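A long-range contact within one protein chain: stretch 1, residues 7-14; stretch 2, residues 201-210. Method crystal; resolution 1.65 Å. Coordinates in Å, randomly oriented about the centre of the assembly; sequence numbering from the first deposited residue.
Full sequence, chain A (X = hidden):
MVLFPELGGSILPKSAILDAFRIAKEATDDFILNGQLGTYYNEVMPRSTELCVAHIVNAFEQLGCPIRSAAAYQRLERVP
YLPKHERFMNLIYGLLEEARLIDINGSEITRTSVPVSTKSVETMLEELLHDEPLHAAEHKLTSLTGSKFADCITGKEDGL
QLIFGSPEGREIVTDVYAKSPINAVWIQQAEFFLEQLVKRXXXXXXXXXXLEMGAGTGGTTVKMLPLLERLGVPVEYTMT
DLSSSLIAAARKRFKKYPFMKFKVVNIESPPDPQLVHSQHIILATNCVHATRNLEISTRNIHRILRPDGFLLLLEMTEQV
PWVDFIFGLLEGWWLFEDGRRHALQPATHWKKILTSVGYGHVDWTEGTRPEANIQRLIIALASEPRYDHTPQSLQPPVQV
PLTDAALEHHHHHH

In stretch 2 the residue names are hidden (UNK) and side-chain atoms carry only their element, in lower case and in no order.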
ATOM      1  N   LEU A   7      -1.851  -7.985 -33.575  1.00 82.98           N
ATOM      2  CA  LEU A   7      -0.958  -7.901 -32.423  1.00 81.54           C
ATOM      3  C   LEU A   7      -0.734  -9.264 -31.784  1.00 71.33           C
ATOM      4  O   LEU A   7      -1.408  -9.639 -30.817  1.00 69.39           O
ATOM      5  CB  LEU A   7      -1.516  -6.927 -31.384  1.00 88.31           C
ATOM      6  CG  LEU A   7      -1.733  -5.492 -31.868  1.00 92.91           C
ATOM      7  CD1 LEU A   7      -1.869  -4.541 -30.680  1.00 93.37           C
ATOM      8  CD2 LEU A   7      -0.611  -5.035 -32.805  1.00 95.21           C
ATOM      9  N   GLY A   8       0.224 -10.005 -32.338  1.00 64.07           N
ATOM     10  CA  GLY A   8       0.618 -11.266 -31.750  1.00 60.66           C
ATOM     11  C   GLY A   8       1.461 -11.012 -30.513  1.00 56.78           C
ATOM     12  O   GLY A   8       2.465 -10.293 -30.566  1.00 53.45           O
ATOM     13  N   GLY A   9       1.038 -11.589 -29.389  1.00 54.05           N
ATOM     14  CA  GLY A   9       1.779 -11.524 -28.153  1.00 46.13           C
ATOM     15  C   GLY A   9       2.465 -12.844 -27.836  1.00 36.46           C
ATOM     16  O   GLY A   9       2.260 -13.877 -28.478  1.00 34.52           O
ATOM     17  N   SER A  10       3.285 -12.781 -26.794  1.00 30.74           N
ATOM     18  CA  SER A  10       4.054 -13.925 -26.349  1.00 28.85           C
ATOM     19  C   SER A  10       3.130 -15.081 -25.943  1.00 24.65           C
ATOM     20  O   SER A  10       1.972 -14.887 -25.550  1.00 24.19           O
ATOM     21  CB  SER A  10       4.929 -13.488 -25.162  1.00 34.34           C
ATOM     22  OG  SER A  10       5.620 -14.575 -24.536  1.00 39.21           O
ATOM     23  N   ILE A  11       3.684 -16.288 -25.972  1.00 24.27           N
ATOM     24  CA  ILE A  11       3.051 -17.452 -25.359  1.00 23.20           C
ATOM     25  C   ILE A  11       3.279 -17.400 -23.857  1.00 24.19           C
ATOM     26  O   ILE A  11       4.396 -17.116 -23.403  1.00 28.38           O
ATOM     27  CB  ILE A  11       3.628 -18.748 -25.942  1.00 21.78           C
ATOM     28  CG1 ILE A  11       3.297 -18.830 -27.420  1.00 23.38           C
ATOM     29  CG2 ILE A  11       3.030 -19.952 -25.218  1.00 22.55           C
ATOM     30  CD1 ILE A  11       3.846 -20.029 -28.081  1.00 24.32           C
ATOM     31  N   LEU A  12       2.253 -17.740 -23.077  1.00 22.61           N
ATOM     32  CA  LEU A  12       2.326 -17.667 -21.612  1.00 22.67           C
ATOM     33  C   LEU A  12       1.725 -18.938 -21.030  1.00 22.84           C
ATOM     34  O   LEU A  12       0.542 -18.985 -20.691  1.00 24.89           O
ATOM     35  CB  LEU A  12       1.630 -16.417 -21.082  1.00 23.53           C
ATOM     36  CG  LEU A  12       1.682 -16.278 -19.584  1.00 24.58           C
ATOM     37  CD1 LEU A  12       3.118 -16.419 -19.064  1.00 25.45           C
ATOM     38  CD2 LEU A  12       1.075 -14.903 -19.235  1.00 23.21           C
ATOM     39  N   PRO A  13       2.503 -20.024 -20.975  1.00 22.95           N
ATOM     40  CA  PRO A  13       1.959 -21.283 -20.444  1.00 24.96           C
ATOM     41  C   PRO A  13       1.585 -21.150 -18.970  1.00 25.06           C
ATOM     42  O   PRO A  13       2.269 -20.472 -18.190  1.00 24.35           O
ATOM     43  CB  PRO A  13       3.108 -22.287 -20.643  1.00 27.15           C
ATOM     44  CG  PRO A  13       4.090 -21.613 -21.548  1.00 26.21           C
ATOM     45  CD  PRO A  13       3.926 -20.144 -21.335  1.00 23.66           C
ATOM     46  N   LYS A  14       0.494 -21.824 -18.576  1.00 25.18           N
ATOM     47  CA  LYS A  14       0.090 -21.792 -17.176  1.00 28.57           C
ATOM     48  C   LYS A  14       1.195 -22.319 -16.253  1.00 26.51           C
ATOM     49  O   LYS A  14       1.373 -21.787 -15.147  1.00 27.75           O
ATOM     50  CB  LYS A  14      -1.221 -22.561 -16.944  1.00 42.97           C
ATOM     51  CG  LYS A  14      -1.282 -23.983 -17.418  1.00 67.76           C
ATOM     52  CD  LYS A  14      -2.667 -24.595 -17.154  1.00 86.40           C
ATOM     53  CE  LYS A  14      -3.047 -25.621 -18.229  1.00 93.51           C
ATOM     54  NZ  LYS A  14      -3.309 -24.989 -19.563  1.00 94.20           N
ATOM     55  N   UNK A 201       9.327 -19.010 -20.599  1.00 24.70           N
ATOM     56  CA  UNK A 201       8.461 -18.611 -21.695  1.00 23.81           C
ATOM     57  C   UNK A 201       9.058 -19.050 -23.026  1.00 19.64           C
ATOM     58  O   UNK A 201      10.281 -19.000 -23.207  1.00 21.34           O
ATOM     59  c   UNK A 201       7.204 -15.134 -20.555  1.00 24.10           C
ATOM     60  c   UNK A 201       7.621 -16.601 -20.423  1.00 26.44           C
ATOM     61  c   UNK A 201       8.273 -17.107 -21.709  1.00 27.69           C
ATOM     62  c   UNK A 201       6.407 -17.463 -20.040  1.00 27.17           C
ATOM     63  N   UNK A 202       8.215 -19.488 -23.974  1.00 18.54           N
ATOM     64  CA  UNK A 202       8.680 -19.655 -25.354  1.00 19.85           C
ATOM     65  C   UNK A 202       9.122 -18.306 -25.891  1.00 21.17           C
ATOM     66  O   UNK A 202       8.617 -17.262 -25.479  1.00 22.58           O
ATOM     67  c   UNK A 202       7.442 -20.185 -26.092  1.00 18.10           C
ATOM     68  c   UNK A 202       6.601 -20.836 -25.008  1.00 16.49           C
ATOM     69  c   UNK A 202       6.834 -19.957 -23.782  1.00 19.53           C
ATOM     70  N   UNK A 203      10.085 -18.339 -26.782  1.00 23.02           N
ATOM     71  CA  UNK A 203      10.590 -17.165 -27.489  1.00 29.15           C
ATOM     72  C   UNK A 203      10.089 -17.210 -28.929  1.00 28.07           C
ATOM     73  O   UNK A 203      10.575 -18.009 -29.742  1.00 30.80           O
ATOM     74  n   UNK A 203      13.932 -15.523 -27.520  1.00 44.82           N
ATOM     75  c   UNK A 203      12.697 -15.823 -27.934  1.00 44.37           C
ATOM     76  o   UNK A 203      12.042 -15.081 -28.665  1.00 48.42           O
ATOM     77  c   UNK A 203      12.117 -17.135 -27.445  1.00 37.42           C
ATOM     78  N   UNK A 204       9.149 -16.331 -29.263  1.00 25.78           N
ATOM     79  CA  UNK A 204       8.631 -16.225 -30.620  1.00 28.40           C
ATOM     80  C   UNK A 204       8.968 -14.889 -31.263  1.00 31.78           C
ATOM     81  O   UNK A 204       8.563 -14.645 -32.401  1.00 33.57           O
ATOM     82  c   UNK A 204       6.757 -17.856 -30.265  1.00 28.95           C
ATOM     83  c   UNK A 204       7.116 -16.434 -30.649  1.00 29.40           C
ATOM     84  o   UNK A 204       6.493 -15.518 -29.735  1.00 29.38           O
ATOM     85  N   UNK A 205       9.739 -14.042 -30.581  1.00 32.42           N
ATOM     86  CA  UNK A 205       9.959 -12.684 -31.019  1.00 32.76           C
ATOM     87  C   UNK A 205       8.844 -11.725 -30.666  1.00 33.73           C
ATOM     88  O   UNK A 205       8.998 -10.512 -30.869  1.00 38.39           O
ATOM     89  N   UNK A 206       7.744 -12.223 -30.157  1.00 28.35           N
ATOM     90  CA  UNK A 206       6.568 -11.440 -29.841  1.00 26.39           C
ATOM     91  C   UNK A 206       6.639 -10.931 -28.407  1.00 23.99           C
ATOM     92  O   UNK A 206       7.166 -11.614 -27.530  1.00 24.86           O
ATOM     93  c   UNK A 206       3.991 -13.756 -31.538  1.00 38.79           C
ATOM     94  o   UNK A 206       3.070 -13.580 -32.355  1.00 43.37           O
ATOM     95  c   UNK A 206       5.319 -12.278 -29.993  1.00 27.75           C
ATOM     96  o   UNK A 206       4.074 -14.776 -30.812  1.00 38.45           O
ATOM     97  c   UNK A 206       5.059 -12.691 -31.430  1.00 33.31           C
ATOM     98  N   UNK A 207       6.052  -9.770 -28.134  1.00 25.46           N
ATOM     99  CA  UNK A 207       6.242  -9.133 -26.828  1.00 24.94           C
ATOM    100  C   UNK A 207       5.334  -9.678 -25.747  1.00 23.50           C
ATOM    101  O   UNK A 207       4.186 -10.080 -25.980  1.00 23.86           O
ATOM    102  c   UNK A 207       4.885  -7.739 -28.197  1.00 29.84           C
ATOM    103  c   UNK A 207       5.912  -7.665 -27.101  1.00 29.09           C
ATOM    104  c   UNK A 207       5.255  -8.934 -29.037  1.00 27.50           C
ATOM    105  N   UNK A 208       5.897  -9.675 -24.551  1.00 23.23           N
ATOM    106  CA  UNK A 208       5.142  -9.800 -23.322  1.00 23.36           C
ATOM    107  C   UNK A 208       4.547  -8.432 -23.016  1.00 25.03           C
ATOM    108  O   UNK A 208       5.259  -7.423 -23.000  1.00 27.01           O
ATOM    109  c   UNK A 208       4.557 -11.927 -21.159  1.00 23.06           C
ATOM    110  c   UNK A 208       6.066 -10.276 -22.207  1.00 22.23           C
ATOM    111  c   UNK A 208       6.570 -11.120 -19.891  1.00 21.95           C
ATOM    112  c   UNK A 208       5.441 -10.746 -20.902  1.00 21.96           C
ATOM    113  N   UNK A 209       3.238  -8.385 -22.870  1.00 22.88           N
ATOM    114  CA  UNK A 209       2.533  -7.140 -22.635  1.00 20.77           C
ATOM    115  C   UNK A 209       2.169  -7.054 -21.166  1.00 20.66           C
ATOM    116  O   UNK A 209       1.400  -7.875 -20.646  1.00 20.17           O
ATOM    117  c   UNK A 209       0.540  -6.933 -25.996  1.00 26.96           C
ATOM    118  n   UNK A 209       1.413  -6.828 -29.569  1.00 37.24           N
ATOM    119  n   UNK A 209       1.070  -6.588 -27.321  1.00 32.24           N
ATOM    120  n   UNK A 209       0.062  -8.331 -28.459  1.00 41.14           N
ATOM    121  c   UNK A 209       0.850  -7.259 -28.443  1.00 37.28           C
ATOM    122  c   UNK A 209       1.700  -7.153 -25.015  1.00 23.72           C
ATOM    123  c   UNK A 209       1.306  -7.045 -23.543  1.00 20.40           C
ATOM    124  N   UNK A 210       2.747  -6.061 -20.507  1.00 22.18           N
ATOM    125  CA  UNK A 210       2.611  -5.838 -19.072  1.00 22.75           C
ATOM    126  C   UNK A 210       2.021  -4.455 -18.875  1.00 20.83           C
ATOM    127  O   UNK A 210       2.518  -3.476 -19.448  1.00 22.08           O
ATOM    128  c   UNK A 210       4.637  -7.259 -18.667  1.00 22.68           C
ATOM    129  c   UNK A 210       3.965  -5.934 -18.346  1.00 23.72           C
ATOM    130  c   UNK A 210       6.055  -7.419 -18.033  1.00 20.22           C
ATOM    131  c   UNK A 210       3.760  -5.704 -16.834  1.00 23.24           C
TER
HETATM  132  O   HOH W   1       6.112 -16.786 -27.120  1.00 31.82           O

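Position 201 carries four side-chain carbons, forked at the second. One carbon of the fork lies 3.6 Å from CD1 of L12 and 3.9 Å from CD of P13. Four carbons with the branch at the second define leucine, L201; chi1 is m and chi2 t, and the atom making both approaches is CD2. Its CA-to-CB bond points sideways, but the end of the chain comes nearer to stretch 1.

Position 202 has three carbons that close a ring onto the backbone N. Its CA-to-CB bond points toward stretch 1; one ring carbon lies 3.7 Å from CG2 of I11, and the one bonded to N lies 3.8 Å from CD of P13. The ring identifies proline, P202, and these two atoms are CG and CD.

Position 203 has two carbons, the second bearing one oxygen and one nitrogen: an amide on a short chain. Its CA-to-CB bond points away, and it touches nothing on stretch 1. This is asparagine, N203.

At position 204 the first side-chain carbon carries one oxygen and one carbon, and that outer carbon stands 4.2 Å from CD1 of I11. The pattern is that of threonine, T204, with CG2 as the methyl. Its OG1 accepts a hydrogen bond from water 1 at 2.9 Å; the same water donates to P202 O (3.0 Å) and accepts from I11 N (2.7 Å), thereby bridging the two stretches.

Position 205 has no side-chain atoms and is glycine, G205. Phi/psi of 81/-8° would jam a CB against the preceding carbonyl oxygen, so the backbone alone calls for glycine. Its N donates to OD1 of N203 at 3.2 Å, bracing the turn.

Position 206 shows three carbons, the third carrying two oxygens, one of which lies 3.4 Å from CA of G8. An ideal CB on G8 would fall 2.3 Å from that oxygen, a clash. The carboxylate makes it glutamate, E206, and the oxygen near G8 is OE2; OE1 receives a 2.7 Å hydrogen bond from OG1 of T204.

Position 207 again has three carbons closed onto N. Its CA-to-CB bond points away, yet the ring carbon bonded to N reaches 3.5 Å from G8 O, and its backbone O accepts a hydrogen bond from S10 N (3.0 Å, 153°). The ring gives proline, P207.

Position 208 has four carbons forked at the second, one tip 4.3 Å from CB of S10, so it is leucine, L208.

Position 209 runs through three carbons and a nitrogen to a carbon bearing two more nitrogens, a guanidinium. One terminal nitrogen donates to L7 O (3.1 Å, 151°), and CD1 of L7 lies over one guanidinium face. This is arginine, R209, and the donor is NH1.

Position 210 has four carbons forked at the first, with one arm two carbons long, and is out of reach: isoleucine, I210.

The contact buries 657 Å² in total. Two direct hydrogen bonds tie the L7 to S10 segment to P207, just before the strand that begins at L208, and to R209 within it. Beyond S10, the polar link passes through water 1, while I11, L12 and P13 pack against L201 and P202 through apolar contacts.

Stretch 2, residues 201-210: LPNTGEPLRI
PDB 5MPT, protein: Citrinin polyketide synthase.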